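PDB 3FG2: putative rubredoxin reductase from Rhodopseudomonas palustris, which probably uses its FAD cofactor to pass electrons from NADH to a ferredoxin that serves the cytochrome CYP199A2. Local coordinates for residues A[152-156]-A[321-325]; A[158-162]-A[194-199]; A[181-186]-A[365-369]; A[329-333]-A[374-378]. The contacts are given in a common frame with arbitrary orientation. Residues are numbered along the deposited sequence.

Contact 1 of 4, residues A[152-156]-A[321-325]. With FAD (flavin-adenine dinucleotide), chain B; GOL (glycerol), chain C.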
# COMPACT_ATOMS: atom_id res chain seq x y z
N PHE A 152 -7.52 -2.83 -4.20
CA PHE A 152 -7.74 -1.39 -4.29
C PHE A 152 -7.20 -0.79 -5.58
O PHE A 152 -7.91 -0.12 -6.32
CB PHE A 152 -7.06 -0.66 -3.12
CG PHE A 152 -7.65 -0.97 -1.78
CD1 PHE A 152 -9.03 -0.91 -1.58
CD2 PHE A 152 -6.82 -1.31 -0.71
CE1 PHE A 152 -9.57 -1.17 -0.33
CE2 PHE A 152 -7.36 -1.58 0.55
CZ PHE A 152 -8.74 -1.51 0.73
N ILE A 153 -5.92 -1.04 -5.84
CA ILE A 153 -5.27 -0.49 -7.02
C ILE A 153 -5.98 -0.86 -8.31
O ILE A 153 -6.25 -0.01 -9.15
CB ILE A 153 -3.80 -0.92 -7.07
CG1 ILE A 153 -3.09 -0.42 -5.81
CG2 ILE A 153 -3.13 -0.35 -8.33
CD1 ILE A 153 -1.67 -0.91 -5.66
N GLY A 154 -6.28 -2.14 -8.47
CA GLY A 154 -6.95 -2.59 -9.68
C GLY A 154 -8.24 -1.85 -9.96
O GLY A 154 -8.51 -1.49 -11.11
N LEU A 155 -9.05 -1.62 -8.92
CA LEU A 155 -10.33 -0.94 -9.10
C LEU A 155 -10.16 0.56 -9.30
O LEU A 155 -10.89 1.17 -10.07
CB LEU A 155 -11.25 -1.21 -7.91
CG LEU A 155 -11.68 -2.68 -7.76
CD1 LEU A 155 -12.61 -2.83 -6.56
CD2 LEU A 155 -12.40 -3.15 -9.02
N GLU A 156 -9.19 1.15 -8.61
CA GLU A 156 -8.95 2.57 -8.76
C GLU A 156 -8.57 2.79 -10.23
O GLU A 156 -8.98 3.77 -10.84
CB GLU A 156 -7.83 3.03 -7.82
CG GLU A 156 -8.16 2.81 -6.35
CD GLU A 156 -7.13 3.41 -5.39
OE1 GLU A 156 -5.97 3.63 -5.81
OE2 GLU A 156 -7.48 3.63 -4.21
N TRP A 321 -7.25 4.00 2.94
CA TRP A 321 -8.25 4.66 2.11
C TRP A 321 -8.07 4.25 0.65
O TRP A 321 -7.03 3.71 0.27
CB TRP A 321 -8.18 6.18 2.27
CG TRP A 321 -7.16 6.87 1.40
CD1 TRP A 321 -7.35 7.36 0.14
CD2 TRP A 321 -5.81 7.20 1.76
NE1 TRP A 321 -6.20 7.97 -0.30
CE2 TRP A 321 -5.24 7.89 0.67
CE3 TRP A 321 -5.03 6.97 2.91
CZ2 TRP A 321 -3.92 8.36 0.69
CZ3 TRP A 321 -3.72 7.44 2.92
CH2 TRP A 321 -3.18 8.13 1.82
N SER A 322 -9.09 4.50 -0.15
CA SER A 322 -9.06 4.15 -1.57
C SER A 322 -10.00 5.10 -2.30
O SER A 322 -11.09 5.40 -1.80
CB SER A 322 -9.50 2.70 -1.76
OG SER A 322 -9.34 2.28 -3.10
N ASP A 323 -9.59 5.56 -3.47
CA ASP A 323 -10.40 6.48 -4.27
C ASP A 323 -10.79 5.79 -5.57
O ASP A 323 -9.98 5.67 -6.49
CB ASP A 323 -9.61 7.76 -4.60
CG ASP A 323 -9.20 8.55 -3.35
OD1 ASP A 323 -8.49 9.57 -3.49
OD2 ASP A 323 -9.59 8.15 -2.23
N GLN A 324 -12.04 5.33 -5.65
CA GLN A 324 -12.49 4.64 -6.86
C GLN A 324 -13.58 5.43 -7.55
O GLN A 324 -14.70 5.55 -7.04
CB GLN A 324 -12.97 3.22 -6.50
CG GLN A 324 -11.85 2.31 -5.96
CD GLN A 324 -12.38 0.99 -5.39
OE1 GLN A 324 -13.36 0.45 -5.89
NE2 GLN A 324 -11.71 0.48 -4.36
N GLY A 325 -13.25 5.96 -8.72
CA GLY A 325 -14.21 6.75 -9.47
C GLY A 325 -14.55 8.00 -8.67
O GLY A 325 -13.67 8.78 -8.32
PA FAD B . 7.64 2.12 -0.92
O1A FAD B . 7.30 1.06 -1.91
O2A FAD B . 7.06 3.35 -0.98
O5B FAD B . 9.10 2.39 -1.33
C5B FAD B . 10.15 1.37 -1.37
C4B FAD B . 11.32 2.06 -2.11
O4B FAD B . 12.54 1.28 -1.81
C3B FAD B . 11.21 2.08 -3.65
O3B FAD B . 11.48 3.30 -4.27
C2B FAD B . 12.09 0.92 -4.03
O2B FAD B . 12.50 0.95 -5.36
C1B FAD B . 13.23 1.11 -3.09
N9A FAD B . 14.10 -0.05 -2.84
C8A FAD B . 13.72 -1.36 -2.76
N7A FAD B . 14.74 -2.18 -2.53
C5A FAD B . 15.84 -1.37 -2.45
C6A FAD B . 17.27 -1.67 -2.21
N6A FAD B . 17.76 -2.87 -2.03
N1A FAD B . 18.09 -0.56 -2.20
C2A FAD B . 17.63 0.72 -2.39
N3A FAD B . 16.34 1.07 -2.61
C4A FAD B . 15.48 -0.01 -2.63
N1 FAD B . -1.66 3.42 0.80
C2 FAD B . -2.61 4.14 1.38
O2 FAD B . -2.70 4.21 2.57
N3 FAD B . -3.58 4.89 0.62
C4 FAD B . -3.56 4.89 -0.76
O4 FAD B . -4.39 5.54 -1.37
C4X FAD B . -2.52 4.10 -1.41
N5 FAD B . -2.45 4.07 -2.77
C5X FAD B . -1.45 3.32 -3.35
C6 FAD B . -1.38 3.31 -4.78
C7 FAD B . -0.42 2.60 -5.45
C7M FAD B . -0.39 2.62 -6.97
C8 FAD B . 0.58 1.82 -4.70
C8M FAD B . 1.67 1.02 -5.37
C9 FAD B . 0.52 1.82 -3.29
C9A FAD B . -0.48 2.56 -2.61
N10 FAD B . -0.59 2.61 -1.16
C10 FAD B . -1.57 3.36 -0.56
C1' FAD B . 0.40 1.84 -0.37
C2' FAD B . 1.63 2.74 -0.02
O2' FAD B . 2.15 3.27 -1.22
C3' FAD B . 2.65 1.88 0.69
O3' FAD B . 2.09 1.39 1.91
C4' FAD B . 3.89 2.69 1.00
O4' FAD B . 4.48 3.21 -0.23
C5' FAD B . 4.89 1.80 1.70
O5' FAD B . 6.18 2.67 1.96
P FAD B . 7.53 2.01 1.90
O1P FAD B . 8.48 3.20 2.24
O2P FAD B . 7.67 0.90 2.73
O3P FAD B . 7.81 1.54 0.55
C1 GOL C . -10.35 6.46 -9.68
O1 GOL C . -8.94 6.27 -9.65
C2 GOL C . -10.75 7.72 -8.80
O2 GOL C . -11.41 8.66 -9.66
C3 GOL C . -9.53 8.42 -8.12
O3 GOL C . -8.76 9.27 -9.00
O HOH W 1 -5.89 2.50 -2.23
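A buried carboxylate can tie two domains together, as E156 does here. Its OE2 accepts two hydrogen bonds from the strand, from S322 OG at 2.6 Å and from the backbone D323 N at 3.0 Å, while water 1 joins E156 OE2 to W321 O. OE1 of the same group is salt-bridged to K47, an FAD-binding lysine. Within the strand, Q324 NE2 donates to S322 OG (3.2 Å), and Q324 OE1 is held by H194. Close packing fills the rest: the aliphatic E156 CG meets Q324 CG at 3.7 Å, and the F152 ring lies with its edge near Q324 NE2. Both segments also touch the flavin, I153 through CD1 (3.7 Å from FAD C8) and W321 through NE1 (3.2 Å from FAD O4). Helix 152-163, whose first turn holds G154 of a GxGxxG-like pattern in the probable NADH domain, thus lies against edge strand 319-324 of the C-terminal sheet, with L329 and I331 of strand 327-333 beside F152 and helix 184-196 beside L155 and Q324.

Contact 2 of 4, residues A[158-162]-A[194-199]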
# COMPACT_ATOMS: atom_id res chain seq x y z
N ALA A 158 -9.30 0.61 -12.86
CA ALA A 158 -10.45 0.24 -13.68
C ALA A 158 -11.45 1.37 -13.91
O ALA A 158 -11.94 1.56 -15.02
CB ALA A 158 -11.16 -0.94 -13.07
N ALA A 159 -11.76 2.12 -12.86
CA ALA A 159 -12.71 3.21 -13.00
C ALA A 159 -12.17 4.27 -13.95
O ALA A 159 -12.88 4.77 -14.82
CB ALA A 159 -13.01 3.82 -11.64
N THR A 160 -10.89 4.60 -13.80
CA THR A 160 -10.29 5.60 -14.66
C THR A 160 -10.20 5.14 -16.11
O THR A 160 -10.51 5.90 -17.02
CB THR A 160 -8.92 6.01 -14.13
OG1 THR A 160 -9.10 6.72 -12.90
CG2 THR A 160 -8.18 6.90 -15.13
N ALA A 161 -9.77 3.90 -16.33
CA ALA A 161 -9.67 3.38 -17.69
C ALA A 161 -11.07 3.43 -18.32
O ALA A 161 -11.23 3.80 -19.49
CB ALA A 161 -9.16 1.95 -17.68
N ARG A 162 -12.07 3.07 -17.54
CA ARG A 162 -13.43 3.09 -18.03
C ARG A 162 -13.86 4.52 -18.35
O ARG A 162 -14.48 4.78 -19.39
CB ARG A 162 -14.38 2.49 -16.99
CG ARG A 162 -15.83 2.44 -17.43
CD ARG A 162 -15.96 1.72 -18.76
NE ARG A 162 -17.35 1.67 -19.21
CZ ARG A 162 -17.71 1.33 -20.44
NH1 ARG A 162 -16.79 1.01 -21.34
NH2 ARG A 162 -19.00 1.30 -20.76
N HIS A 194 -19.18 0.01 -9.95
CA HIS A 194 -18.35 -0.29 -11.11
C HIS A 194 -19.15 -0.91 -12.25
O HIS A 194 -18.98 -0.53 -13.41
CB HIS A 194 -17.19 -1.20 -10.71
CG HIS A 194 -16.15 -0.50 -9.89
ND1 HIS A 194 -15.61 0.71 -10.27
CD2 HIS A 194 -15.55 -0.84 -8.73
CE1 HIS A 194 -14.72 1.08 -9.37
NE2 HIS A 194 -14.66 0.16 -8.43
N SER A 195 -20.03 -1.85 -11.91
CA SER A 195 -20.87 -2.48 -12.92
C SER A 195 -21.69 -1.38 -13.59
O SER A 195 -21.84 -1.35 -14.81
CB SER A 195 -21.82 -3.49 -12.27
OG SER A 195 -21.10 -4.59 -11.74
N GLY A 196 -22.23 -0.49 -12.76
CA GLY A 196 -23.03 0.61 -13.27
C GLY A 196 -22.26 1.47 -14.26
O GLY A 196 -22.85 2.08 -15.14
N ALA A 197 -20.95 1.51 -14.12
CA ALA A 197 -20.12 2.31 -15.02
C ALA A 197 -19.82 1.52 -16.29
O ALA A 197 -19.15 2.01 -17.19
CB ALA A 197 -18.83 2.70 -14.33
N GLY A 198 -20.31 0.28 -16.35
CA GLY A 198 -20.08 -0.52 -17.54
C GLY A 198 -18.88 -1.45 -17.44
O GLY A 198 -18.46 -2.03 -18.44
N ILE A 199 -18.33 -1.59 -16.24
CA ILE A 199 -17.18 -2.47 -16.04
C ILE A 199 -17.74 -3.87 -15.79
O ILE A 199 -18.62 -4.05 -14.95
CB ILE A 199 -16.35 -2.00 -14.84
CG1 ILE A 199 -15.73 -0.64 -15.17
CG2 ILE A 199 -15.31 -3.05 -14.49
CD1 ILE A 199 -15.06 0.07 -13.99
O HOH W 2 -21.47 1.94 -19.78
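This is a helix-to-helix-end contact within a Rossmann-type domain, partly buried and well away from the flavin. Helices 152-163 and 184-196 belong to the domain that, as in related pyridine nucleotide-disulphide oxidoreductases, probably binds NADH; strand 167-171 of its parallel sheet follows the first helix, and strand 200-202 follows the second. The contact illustrates how the end of one helix can be secured by a side chain from another. Helix 184-196 finishes in a Schellman motif: G198 takes a positive phi of 95°, with G198 N bonded to S195 O at 2.7 Å and I199 N to H194 O at 3.1 Å. A CB on G198 would run into R162 NH2, so the glycine suits both the turn and its neighbour. A158 and A159 meet I199 and H194. I199, its CD1 4.1 Å from A158 CB, packs against V168 and V170 of strand 167-171, and A159 CB sits at the edge of the H194 ring, 3.9 Å from H194 CE1; the adjacent ring nitrogen, H194 NE2, is hydrogen-bonded to Q324. Toward the solvent the chemistry turns polar. The R162 guanidinium has G198 O over one face, its NH1 bonds to L166 O, its NH2 donates to water 2, and R162 NE donates to A197 O at 2.7 Å, nearly in line at 166°.

Contact 3 of 4, residues A[181-186]-A[365-369]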
# COMPACT_ATOMS: atom_id res chain seq x y z
N VAL A 181 -9.27 -7.32 2.01
CA VAL A 181 -9.27 -6.14 2.87
C VAL A 181 -10.58 -5.50 3.36
O VAL A 181 -10.53 -4.68 4.27
CB VAL A 181 -8.43 -5.02 2.22
CG1 VAL A 181 -6.96 -5.41 2.19
CG2 VAL A 181 -8.92 -4.76 0.79
N VAL A 182 -11.72 -5.84 2.77
CA VAL A 182 -12.99 -5.25 3.22
C VAL A 182 -14.06 -6.31 3.44
O VAL A 182 -13.94 -7.44 2.94
CB VAL A 182 -13.54 -4.21 2.20
CG1 VAL A 182 -12.49 -3.17 1.89
CG2 VAL A 182 -14.00 -4.91 0.92
N THR A 183 -15.12 -5.96 4.17
CA THR A 183 -16.21 -6.89 4.42
C THR A 183 -17.19 -6.88 3.22
O THR A 183 -17.21 -5.93 2.44
CB THR A 183 -16.96 -6.56 5.75
OG1 THR A 183 -17.50 -5.23 5.70
CG2 THR A 183 -16.00 -6.68 6.93
N PRO A 184 -18.01 -7.93 3.08
CA PRO A 184 -18.99 -8.06 1.98
C PRO A 184 -19.84 -6.84 1.61
O PRO A 184 -20.07 -6.60 0.42
CB PRO A 184 -19.84 -9.25 2.42
CG PRO A 184 -18.86 -10.09 3.17
CD PRO A 184 -18.15 -9.05 4.02
N GLU A 185 -20.31 -6.08 2.59
CA GLU A 185 -21.14 -4.92 2.29
C GLU A 185 -20.38 -3.88 1.46
O GLU A 185 -20.98 -3.17 0.65
CB GLU A 185 -21.67 -4.27 3.57
CG GLU A 185 -22.37 -5.22 4.53
CD GLU A 185 -21.38 -6.17 5.25
OE1 GLU A 185 -20.23 -5.75 5.54
OE2 GLU A 185 -21.77 -7.33 5.54
N ILE A 186 -19.07 -3.79 1.66
CA ILE A 186 -18.27 -2.84 0.89
C ILE A 186 -18.05 -3.37 -0.52
O ILE A 186 -18.18 -2.62 -1.50
CB ILE A 186 -16.90 -2.57 1.57
CG1 ILE A 186 -17.11 -1.98 2.96
CG2 ILE A 186 -16.07 -1.62 0.72
CD1 ILE A 186 -17.95 -0.70 2.98
N ILE A 365 -14.09 0.50 11.16
CA ILE A 365 -15.14 1.21 10.45
C ILE A 365 -14.71 1.45 9.01
O ILE A 365 -13.65 2.02 8.76
CB ILE A 365 -15.45 2.59 11.04
CG1 ILE A 365 -15.81 2.48 12.52
CG2 ILE A 365 -16.61 3.21 10.28
CD1 ILE A 365 -16.16 3.83 13.15
N GLU A 366 -15.55 1.01 8.08
CA GLU A 366 -15.30 1.17 6.65
C GLU A 366 -16.35 2.18 6.18
O GLU A 366 -17.53 1.86 6.11
CB GLU A 366 -15.51 -0.17 5.95
CG GLU A 366 -14.72 -1.33 6.56
CD GLU A 366 -15.26 -2.68 6.11
OE1 GLU A 366 -16.46 -2.94 6.33
OE2 GLU A 366 -14.48 -3.47 5.53
N SER A 367 -15.90 3.39 5.88
CA SER A 367 -16.80 4.46 5.47
C SER A 367 -16.73 4.86 4.01
O SER A 367 -15.66 5.15 3.49
CB SER A 367 -16.52 5.71 6.32
OG SER A 367 -16.53 5.39 7.70
N VAL A 368 -17.88 4.88 3.34
CA VAL A 368 -17.95 5.28 1.94
C VAL A 368 -18.53 6.69 1.88
O VAL A 368 -19.67 6.91 2.28
CB VAL A 368 -18.86 4.34 1.12
CG1 VAL A 368 -19.12 4.94 -0.25
CG2 VAL A 368 -18.20 2.99 0.98
N ASN A 369 -17.73 7.63 1.38
CA ASN A 369 -18.15 9.03 1.28
C ASN A 369 -18.81 9.50 2.58
O ASN A 369 -19.89 10.11 2.56
CB ASN A 369 -19.13 9.22 0.12
CG ASN A 369 -18.60 8.67 -1.19
OD1 ASN A 369 -17.47 8.95 -1.60
ND2 ASN A 369 -19.44 7.88 -1.87
O HOH W 3 -11.78 -3.31 6.31
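How a single extended glutamate can span the gap between two domains is well illustrated by E366. Its chi2 is t (163°), which carries the carboxylate away from strand 361-368 to the loop before helix 184-196, and chi3 of -57° turns both oxygens onto T183. There E366 OE2 accepts the backbone T183 N at 2.9 Å, and E366 OE1 lies 2.6 Å from T183 OG1. With chi1 in p, that hydroxyl sits between two acceptors, since T183 OG1 is also 2.8 Å from E185 OE1; chi2 of E185 in p folds its side chain back to this point. T183 occupies the N-cap position of the helix, yet its hydroxyl caps nothing, being turned to the carboxylates instead. Water 3 completes the polar cluster by donating to both V181 O and E366 OE2, each at 2.8 Å. The aliphatic side chains close over it. I186, m at chi1 and chi2, places CG1 3.6 Å from E366 OE1 and CD1 4.2 Å from V368 CG2, while V182 CB approaches E366 OE2 at 3.5 Å. V368, two residues along the strand from E366 and so on the same face, packs further on Y189 and F190 of the helix. Such a buried, multiply bonded carboxylate joins the probable NADH domain, at the start of its helix 184-196, to the central strand of the antiparallel sheet in the reductase C-terminal domain.

Contact 4 of 4, residues A[329-333]-A[374-378]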
# COMPACT_ATOMS: atom_id res chain seq x y z
N LEU A 329 -13.33 5.70 -0.10
CA LEU A 329 -13.43 4.64 0.90
C LEU A 329 -12.39 4.90 1.97
O LEU A 329 -11.20 5.06 1.67
CB LEU A 329 -13.16 3.28 0.27
CG LEU A 329 -13.66 1.98 0.94
CD1 LEU A 329 -12.71 0.84 0.58
CD2 LEU A 329 -13.75 2.12 2.43
N GLN A 330 -12.82 4.94 3.22
CA GLN A 330 -11.90 5.14 4.32
C GLN A 330 -12.10 4.01 5.32
O GLN A 330 -13.23 3.66 5.66
CB GLN A 330 -12.15 6.49 5.00
CG GLN A 330 -11.71 7.67 4.17
CD GLN A 330 -12.19 8.96 4.77
OE1 GLN A 330 -13.39 9.19 4.90
NE2 GLN A 330 -11.26 9.82 5.16
N ILE A 331 -11.00 3.43 5.77
CA ILE A 331 -11.06 2.34 6.72
C ILE A 331 -10.17 2.65 7.89
O ILE A 331 -9.04 3.08 7.70
CB ILE A 331 -10.53 1.02 6.12
CG1 ILE A 331 -11.23 0.72 4.80
CG2 ILE A 331 -10.75 -0.12 7.11
CD1 ILE A 331 -10.68 -0.52 4.09
N VAL A 332 -10.68 2.46 9.10
CA VAL A 332 -9.88 2.66 10.29
C VAL A 332 -10.03 1.39 11.14
O VAL A 332 -11.15 0.99 11.49
CB VAL A 332 -10.32 3.89 11.11
CG1 VAL A 332 -11.79 3.78 11.52
CG2 VAL A 332 -9.44 4.01 12.36
N GLY A 333 -8.90 0.76 11.44
CA GLY A 333 -8.91 -0.47 12.23
C GLY A 333 -8.74 -1.70 11.35
O GLY A 333 -8.80 -1.61 10.13
N HIS A 374 -15.47 8.20 9.89
CA HIS A 374 -14.05 7.86 9.93
C HIS A 374 -13.34 8.59 11.07
O HIS A 374 -12.50 8.01 11.76
CB HIS A 374 -13.38 8.21 8.59
CG HIS A 374 -11.95 7.79 8.51
ND1 HIS A 374 -11.56 6.47 8.53
CD2 HIS A 374 -10.81 8.52 8.42
CE1 HIS A 374 -10.24 6.41 8.47
NE2 HIS A 374 -9.76 7.64 8.40
N VAL A 375 -13.67 9.86 11.25
CA VAL A 375 -13.06 10.66 12.31
C VAL A 375 -13.46 10.08 13.66
O VAL A 375 -12.69 10.09 14.61
CB VAL A 375 -13.49 12.14 12.22
CG1 VAL A 375 -13.05 12.90 13.47
CG2 VAL A 375 -12.88 12.77 10.98
N PHE A 376 -14.69 9.55 13.72
CA PHE A 376 -15.20 8.94 14.94
C PHE A 376 -14.34 7.73 15.30
O PHE A 376 -13.92 7.58 16.45
CB PHE A 376 -16.65 8.49 14.74
CG PHE A 376 -17.19 7.70 15.89
CD1 PHE A 376 -17.41 8.30 17.13
CD2 PHE A 376 -17.45 6.34 15.76
CE1 PHE A 376 -17.89 7.56 18.21
CE2 PHE A 376 -17.92 5.60 16.83
CZ PHE A 376 -18.14 6.21 18.06
N GLY A 377 -14.09 6.87 14.32
CA GLY A 377 -13.28 5.70 14.57
C GLY A 377 -11.84 6.06 14.93
O GLY A 377 -11.29 5.53 15.90
N ARG A 378 -11.24 6.96 14.16
CA ARG A 378 -9.85 7.38 14.39
C ARG A 378 -9.62 7.89 15.81
O ARG A 378 -8.52 7.82 16.32
CB ARG A 378 -9.44 8.46 13.38
CG ARG A 378 -9.31 7.97 11.93
CD ARG A 378 -7.92 7.37 11.63
NE ARG A 378 -6.88 8.39 11.58
CZ ARG A 378 -6.68 9.22 10.56
NH1 ARG A 378 -7.44 9.15 9.48
NH2 ARG A 378 -5.73 10.14 10.62
O HOH W 4 -13.94 4.94 8.68
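H374 lays its imidazole against the side chain of Q330, whose CB stands 3.8 Å from the ring centroid and only 21° off the ring normal, a CH-pi contact over the face. At the ring edge I331 O lies 3.6 Å from H374 CE1; V332 CB is also 3.7 Å from H374 CE1. The two ring nitrogens are engaged as well: H374 NE2 accepts R378 NH1 at 3.0 Å, one helical turn on, and H374 ND1 is 2.8 Å from water 4, which also makes a weak bond to Q330 O. The pairing is a case of a helix packed nearly along a strand: helix 371-380 follows strand 361-368 and lies on one face of the five-stranded antiparallel sheet of the reductase C-terminal domain, and the axis of its segment 374-378 passes 8.2 Å from that of segment 329-333, at 17°. Strand alternation sorts the residues. Q330 and V332 point toward the helix, whereas I331 points away, to the other face, where it packs on F152 of helix 152-163. V332 finds its place because G377 has no side chain; V332 CG1 comes within 3.9 Å of G377 CA, where a CB would clash. On its other branch, V332 CG2 touches R378 CD at 3.8 Å, and the guanidinium beyond makes a cation-pi interaction with W319, on strand 319-324.

How the contacts relate
Together the four contacts show one sheet serving two neighbours. Contacts 1, 3 and 4 are buried, contact 2 only partly so. Contacts 1 and 3 tie the antiparallel sheet of the C-terminal domain to the probable NADH domain, each through a buried glutamate, E156 from the helix side and E366 from the strand side. Contact 4 works on the opposite face of that sheet, within one domain, and relies on ring and apolar packing with no direct polar bond between its segments. Contact 2 bonds arginine to a backbone carbonyl; it shares helix 152-163 with contact 1 and helix 184-196 with contact 3. Q324-H194 joins contacts 1 and 2, F152-V181 packing joins 1 and 3, and strand pairing joins 4 to both 1 and 3.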